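Long-range contact in gifsy-2 prophage ATP-binding sugar transporter-like protein (Salmonella typhimurium LT2, PDB 2PP6), which is of unknown function but may bind ATP, and folds as a small prophage-encoded beta barrel: residues K53-G67 against V79-L93. Sequence-based numbering, arbitrary orientation.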
loop_
_atom_site.group_PDB
_atom_site.type_symbol
_atom_site.label_atom_id
_atom_site.label_comp_id
_atom_site.label_asym_id
_atom_site.label_seq_id
_atom_site.Cartn_x
_atom_site.Cartn_y
_atom_site.Cartn_z
ATOM N N LYS A 53 5.838 -26.607 15.110
ATOM C CA LYS A 53 5.865 -25.693 13.963
ATOM C C LYS A 53 4.563 -24.887 13.788
ATOM O O LYS A 53 3.471 -25.359 14.113
ATOM C CB LYS A 53 6.152 -26.493 12.691
ATOM C CG LYS A 53 6.382 -25.653 11.454
ATOM C CD LYS A 53 7.805 -25.156 11.368
ATOM C CE LYS A 53 8.762 -26.313 11.160
ATOM N NZ LYS A 53 10.158 -25.839 10.971
ATOM N N ASN A 54 4.690 -23.674 13.256
ATOM C CA ASN A 54 3.542 -22.794 13.041
ATOM C C ASN A 54 3.529 -22.208 11.624
ATOM O O ASN A 54 4.540 -21.706 11.153
ATOM C CB ASN A 54 3.572 -21.677 14.078
ATOM C CG ASN A 54 2.209 -21.379 14.628
ATOM O OD1 ASN A 54 1.425 -20.664 14.011
ATOM N ND2 ASN A 54 1.900 -21.950 15.784
ATOM N N VAL A 55 2.393 -22.268 10.937
ATOM C CA VAL A 55 2.328 -21.754 9.567
ATOM C C VAL A 55 0.959 -21.209 9.208
ATOM O O VAL A 55 -0.047 -21.657 9.754
ATOM C CB VAL A 55 2.609 -22.860 8.549
ATOM C CG1 VAL A 55 3.830 -23.656 8.963
ATOM C CG2 VAL A 55 1.388 -23.764 8.432
ATOM N N VAL A 56 0.905 -20.250 8.289
ATOM C CA VAL A 56 -0.396 -19.757 7.874
ATOM C C VAL A 56 -0.633 -20.191 6.419
ATOM O O VAL A 56 0.275 -20.172 5.591
ATOM C CB VAL A 56 -0.539 -18.228 8.070
ATOM C CG1 VAL A 56 0.618 -17.701 8.845
ATOM C CG2 VAL A 56 -0.713 -17.544 6.764
ATOM N N VAL A 57 -1.857 -20.624 6.138
ATOM C CA VAL A 57 -2.249 -21.137 4.835
ATOM C C VAL A 57 -2.704 -20.077 3.846
ATOM O O VAL A 57 -3.696 -19.390 4.074
ATOM C CB VAL A 57 -3.378 -22.175 5.015
ATOM C CG1 VAL A 57 -3.733 -22.819 3.678
ATOM C CG2 VAL A 57 -2.934 -23.224 6.005
ATOM N N PHE A 58 -2.006 -19.964 2.726
ATOM C CA PHE A 58 -2.370 -18.961 1.733
ATOM C C PHE A 58 -3.306 -19.419 0.620
ATOM O O PHE A 58 -4.130 -18.643 0.155
ATOM C CB PHE A 58 -1.115 -18.345 1.132
ATOM C CG PHE A 58 -0.480 -17.298 2.010
ATOM C CD1 PHE A 58 -0.421 -15.979 1.602
ATOM C CD2 PHE A 58 0.047 -17.636 3.257
ATOM C CE1 PHE A 58 0.154 -15.004 2.424
ATOM C CE2 PHE A 58 0.627 -16.670 4.080
ATOM C CZ PHE A 58 0.680 -15.355 3.668
ATOM N N SER A 59 -3.205 -20.672 0.201
ATOM C CA SER A 59 -4.067 -21.177 -0.860
ATOM C C SER A 59 -5.525 -21.100 -0.415
ATOM O O SER A 59 -5.828 -21.282 0.770
ATOM C CB SER A 59 -3.690 -22.620 -1.178
ATOM O OG SER A 59 -2.323 -22.702 -1.532
ATOM N N GLY A 60 -6.434 -20.829 -1.353
ATOM C CA GLY A 60 -7.842 -20.738 -0.991
ATOM C C GLY A 60 -8.601 -22.012 -1.295
ATOM O O GLY A 60 -9.819 -22.048 -1.181
ATOM N N ASN A 61 -7.886 -23.070 -1.667
ATOM C CA ASN A 61 -8.548 -24.310 -2.030
ATOM C C ASN A 61 -8.557 -25.389 -0.956
ATOM O O ASN A 61 -8.911 -26.528 -1.235
ATOM C CB ASN A 61 -7.950 -24.863 -3.333
ATOM C CG ASN A 61 -6.519 -25.345 -3.171
ATOM O OD1 ASN A 61 -5.696 -24.663 -2.572
ATOM N ND2 ASN A 61 -6.213 -26.510 -3.733
ATOM N N VAL A 62 -8.186 -25.021 0.270
ATOM C CA VAL A 62 -8.184 -25.959 1.395
ATOM C C VAL A 62 -8.836 -25.343 2.619
ATOM O O VAL A 62 -8.879 -24.118 2.771
ATOM C CB VAL A 62 -6.746 -26.399 1.828
ATOM C CG1 VAL A 62 -6.078 -27.181 0.723
ATOM C CG2 VAL A 62 -5.914 -25.190 2.174
ATOM N N ILE A 63 -9.350 -26.209 3.485
ATOM C CA ILE A 63 -9.962 -25.802 4.757
ATOM C C ILE A 63 -9.344 -26.730 5.798
ATOM O O ILE A 63 -9.890 -27.796 6.093
ATOM C CB ILE A 63 -11.494 -26.009 4.790
ATOM C CG1 ILE A 63 -11.961 -26.685 3.507
ATOM C CG2 ILE A 63 -12.187 -24.680 4.980
ATOM C CD1 ILE A 63 -13.447 -26.947 3.469
ATOM N N PRO A 64 -8.191 -26.342 6.363
ATOM C CA PRO A 64 -7.527 -27.178 7.365
ATOM C C PRO A 64 -8.350 -27.439 8.623
ATOM O O PRO A 64 -9.169 -26.618 9.021
ATOM C CB PRO A 64 -6.238 -26.413 7.641
ATOM C CG PRO A 64 -6.630 -24.993 7.417
ATOM C CD PRO A 64 -7.457 -25.079 6.163
ATOM N N ARG A 65 -8.123 -28.596 9.245
ATOM C CA ARG A 65 -8.838 -28.974 10.465
ATOM C C ARG A 65 -7.965 -29.607 11.523
ATOM O O ARG A 65 -6.924 -30.185 11.210
ATOM C CB ARG A 65 -9.954 -29.948 10.135
ATOM C CG ARG A 65 -11.232 -29.250 9.796
ATOM C CD ARG A 65 -11.911 -29.892 8.639
ATOM N NE ARG A 65 -13.067 -29.101 8.236
ATOM C CZ ARG A 65 -13.541 -29.047 6.995
ATOM N NH1 ARG A 65 -12.953 -29.740 6.025
ATOM N NH2 ARG A 65 -14.606 -28.297 6.724
ATOM N N ARG A 66 -8.376 -29.480 12.782
ATOM C CA ARG A 66 -7.626 -30.111 13.854
ATOM C C ARG A 66 -7.730 -31.605 13.537
ATOM O O ARG A 66 -8.816 -32.099 13.244
ATOM C CB ARG A 66 -8.262 -29.785 15.205
ATOM C CG ARG A 66 -7.999 -28.371 15.685
ATOM C CD ARG A 66 -9.272 -27.696 16.139
ATOM N NE ARG A 66 -9.881 -28.367 17.280
ATOM C CZ ARG A 66 -11.193 -28.470 17.466
ATOM N NH1 ARG A 66 -12.035 -27.946 16.579
ATOM N NH2 ARG A 66 -11.667 -29.084 18.542
ATOM N N GLY A 67 -6.606 -32.313 13.554
ATOM C CA GLY A 67 -6.637 -33.729 13.236
ATOM C C GLY A 67 -5.859 -34.019 11.964
ATOM O O GLY A 67 -5.038 -34.950 11.934
ATOM N N VAL A 79 -2.267 -31.118 12.806
ATOM C CA VAL A 79 -2.750 -29.801 13.150
ATOM C C VAL A 79 -3.420 -29.918 14.509
ATOM O O VAL A 79 -4.525 -30.461 14.622
ATOM C CB VAL A 79 -3.775 -29.299 12.112
ATOM C CG1 VAL A 79 -4.452 -28.028 12.620
ATOM C CG2 VAL A 79 -3.085 -29.042 10.793
ATOM N N THR A 80 -2.743 -29.410 15.534
ATOM C CA THR A 80 -3.265 -29.456 16.892
ATOM C C THR A 80 -4.197 -28.291 17.209
ATOM O O THR A 80 -5.099 -28.439 18.021
ATOM C CB THR A 80 -2.126 -29.488 17.917
ATOM O OG1 THR A 80 -1.418 -28.241 17.899
ATOM C CG2 THR A 80 -1.168 -30.611 17.580
ATOM N N ARG A 81 -3.983 -27.135 16.586
ATOM C CA ARG A 81 -4.866 -25.994 16.814
ATOM C C ARG A 81 -4.885 -25.044 15.625
ATOM O O ARG A 81 -3.956 -25.011 14.829
ATOM C CB ARG A 81 -4.481 -25.241 18.092
ATOM C CG ARG A 81 -3.344 -24.269 17.954
ATOM C CD ARG A 81 -2.985 -23.647 19.303
ATOM N NE ARG A 81 -2.339 -24.595 20.214
ATOM C CZ ARG A 81 -2.983 -25.477 20.977
ATOM N NH1 ARG A 81 -4.310 -25.544 20.955
ATOM N NH2 ARG A 81 -2.296 -26.300 21.760
ATOM N N ILE A 82 -5.944 -24.255 15.521
ATOM C CA ILE A 82 -6.103 -23.349 14.394
ATOM C C ILE A 82 -6.520 -21.930 14.772
ATOM O O ILE A 82 -7.608 -21.711 15.289
ATOM C CB ILE A 82 -7.152 -23.943 13.408
ATOM C CG1 ILE A 82 -6.530 -25.116 12.635
ATOM C CG2 ILE A 82 -7.708 -22.868 12.499
ATOM C CD1 ILE A 82 -7.495 -25.823 11.685
ATOM N N ARG A 83 -5.662 -20.960 14.507
ATOM C CA ARG A 83 -5.998 -19.571 14.810
ATOM C C ARG A 83 -6.259 -18.784 13.530
ATOM O O ARG A 83 -6.409 -19.345 12.450
ATOM C CB ARG A 83 -4.868 -18.915 15.584
ATOM C CG ARG A 83 -4.746 -19.462 16.958
ATOM C CD ARG A 83 -3.317 -19.479 17.412
ATOM N NE ARG A 83 -3.218 -20.182 18.684
ATOM C CZ ARG A 83 -2.071 -20.507 19.269
ATOM N NH1 ARG A 83 -0.917 -20.190 18.685
ATOM N NH2 ARG A 83 -2.084 -21.140 20.438
ATOM N N ARG A 84 -6.336 -17.474 13.655
ATOM C CA ARG A 84 -6.548 -16.665 12.486
ATOM C C ARG A 84 -5.420 -15.667 12.383
ATOM O O ARG A 84 -4.888 -15.187 13.393
ATOM C CB ARG A 84 -7.897 -15.954 12.558
ATOM C CG ARG A 84 -8.883 -16.473 11.535
ATOM C CD ARG A 84 -9.154 -17.952 11.743
ATOM N NE ARG A 84 -9.402 -18.649 10.483
ATOM C CZ ARG A 84 -9.789 -19.918 10.397
ATOM N NH1 ARG A 84 -9.976 -20.628 11.503
ATOM N NH2 ARG A 84 -9.970 -20.480 9.208
ATOM N N PHE A 85 -5.020 -15.396 11.152
ATOM C CA PHE A 85 -3.969 -14.437 10.904
ATOM C C PHE A 85 -4.474 -13.647 9.717
ATOM O O PHE A 85 -4.343 -14.078 8.570
ATOM C CB PHE A 85 -2.663 -15.137 10.556
ATOM C CG PHE A 85 -1.509 -14.202 10.431
ATOM C CD1 PHE A 85 -0.817 -13.789 11.558
ATOM C CD2 PHE A 85 -1.130 -13.707 9.188
ATOM C CE1 PHE A 85 0.246 -12.890 11.454
ATOM C CE2 PHE A 85 -0.073 -12.809 9.068
ATOM C CZ PHE A 85 0.619 -12.398 10.207
ATOM N N ASN A 86 -5.070 -12.494 10.007
ATOM C CA ASN A 86 -5.633 -11.636 8.978
ATOM C C ASN A 86 -6.581 -12.476 8.139
ATOM O O ASN A 86 -6.568 -12.419 6.903
ATOM C CB ASN A 86 -4.530 -11.052 8.102
ATOM C CG ASN A 86 -3.498 -10.296 8.907
ATOM O OD1 ASN A 86 -2.833 -10.860 9.775
ATOM N ND2 ASN A 86 -3.369 -9.008 8.636
ATOM N N GLY A 87 -7.390 -13.276 8.832
ATOM C CA GLY A 87 -8.366 -14.112 8.164
ATOM C C GLY A 87 -7.847 -15.389 7.538
ATOM O O GLY A 87 -8.601 -16.076 6.858
ATOM N N LYS A 88 -6.573 -15.715 7.736
ATOM C CA LYS A 88 -6.037 -16.940 7.173
ATOM C C LYS A 88 -5.735 -17.950 8.245
ATOM O O LYS A 88 -5.316 -17.623 9.346
ATOM C CB LYS A 88 -4.777 -16.676 6.377
ATOM C CG LYS A 88 -5.010 -15.770 5.225
ATOM C CD LYS A 88 -3.861 -15.843 4.271
ATOM C CE LYS A 88 -3.724 -14.545 3.540
ATOM N NZ LYS A 88 -3.439 -13.482 4.546
ATOM N N PRO A 89 -5.945 -19.214 7.930
ATOM C CA PRO A 89 -5.687 -20.277 8.898
ATOM C C PRO A 89 -4.247 -20.314 9.393
ATOM O O PRO A 89 -3.322 -20.458 8.615
ATOM C CB PRO A 89 -6.021 -21.548 8.118
ATOM C CG PRO A 89 -6.980 -21.083 7.082
ATOM C CD PRO A 89 -6.391 -19.771 6.649
ATOM N N GLN A 90 -4.048 -20.156 10.688
ATOM C CA GLN A 90 -2.705 -20.269 11.207
ATOM C C GLN A 90 -2.714 -21.601 11.939
ATOM O O GLN A 90 -3.382 -21.731 12.958
ATOM C CB GLN A 90 -2.376 -19.159 12.177
ATOM C CG GLN A 90 -1.126 -19.500 12.916
ATOM C CD GLN A 90 -0.643 -18.384 13.761
ATOM O OE1 GLN A 90 -0.125 -17.397 13.257
ATOM N NE2 GLN A 90 -0.814 -18.519 15.071
ATOM N N LEU A 91 -1.977 -22.578 11.414
ATOM C CA LEU A 91 -1.945 -23.911 11.994
ATOM C C LEU A 91 -0.767 -24.227 12.920
ATOM O O LEU A 91 0.387 -23.867 12.652
ATOM C CB LEU A 91 -1.970 -24.948 10.870
ATOM C CG LEU A 91 -2.879 -24.672 9.667
ATOM C CD1 LEU A 91 -2.816 -25.862 8.697
ATOM C CD2 LEU A 91 -4.307 -24.432 10.125
ATOM N N THR A 92 -1.072 -24.905 14.021
ATOM C CA THR A 92 -0.041 -25.328 14.954
ATOM C C THR A 92 0.112 -26.803 14.639
ATOM O O THR A 92 -0.844 -27.575 14.760
ATOM C CB THR A 92 -0.461 -25.151 16.420
ATOM O OG1 THR A 92 -0.547 -23.753 16.724
ATOM C CG2 THR A 92 0.560 -25.807 17.342
ATOM N N LEU A 93 1.319 -27.177 14.222
ATOM C CA LEU A 93 1.615 -28.544 13.823
ATOM C C LEU A 93 2.561 -29.270 14.761
ATOM O O LEU A 93 3.566 -28.706 15.205
ATOM C CB LEU A 93 2.253 -28.536 12.441
ATOM C CG LEU A 93 1.723 -27.560 11.408
ATOM C CD1 LEU A 93 2.617 -27.576 10.181
ATOM C CD2 LEU A 93 0.317 -27.952 11.044
#
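Pro64 and Leu91 meet at the apolar centre, inside a small antiparallel barrel. The two methyls of Leu91 come up against the proline ring at about a right angle, CD1 lying 3.6 Å from Pro64 CB, and Pro89 CB touches Pro64 CG beside them. Val57 sends CG2 to Leu91 CD1 (3.8 Å), because that methyl stands anti to the carbonyl carbon while CG1 takes the position anti to the backbone N (chi1 -175°). Ile82 CD1 lies against the backbone of Pro64 and Arg65, with Pro64 CB 4.3 Å away. Around this centre, strand 53-57 pairs with strand 88-93: Val55 and Leu91 exchange backbone bonds, Leu91 N to Val55 O at 2.7 Å, and Val57 N binds Pro89 O. Val56 joins Phe85 on the face that also carries Asn54 and Gln90. Near the hairpin turn, Lys88 CD lies 4.2 Å over the centre of the Phe58 ring, and NZ adds an off-centre cation-pi contact; helix 2-23 also touches this ring. At the end of the loop Gly67 N bonds to Val79 O. On the Asn54 and Gln90 face, Asn54 ND2 reaches Thr92 OG1 only weakly (3.2 Å, N-H...O angle 121°). Backbone bonds thus set the strand pairing, Pro64 packing and the Gly67-Val79 bond together hold the loop against the hairpin, and side-chain polarity contributes little directional hold.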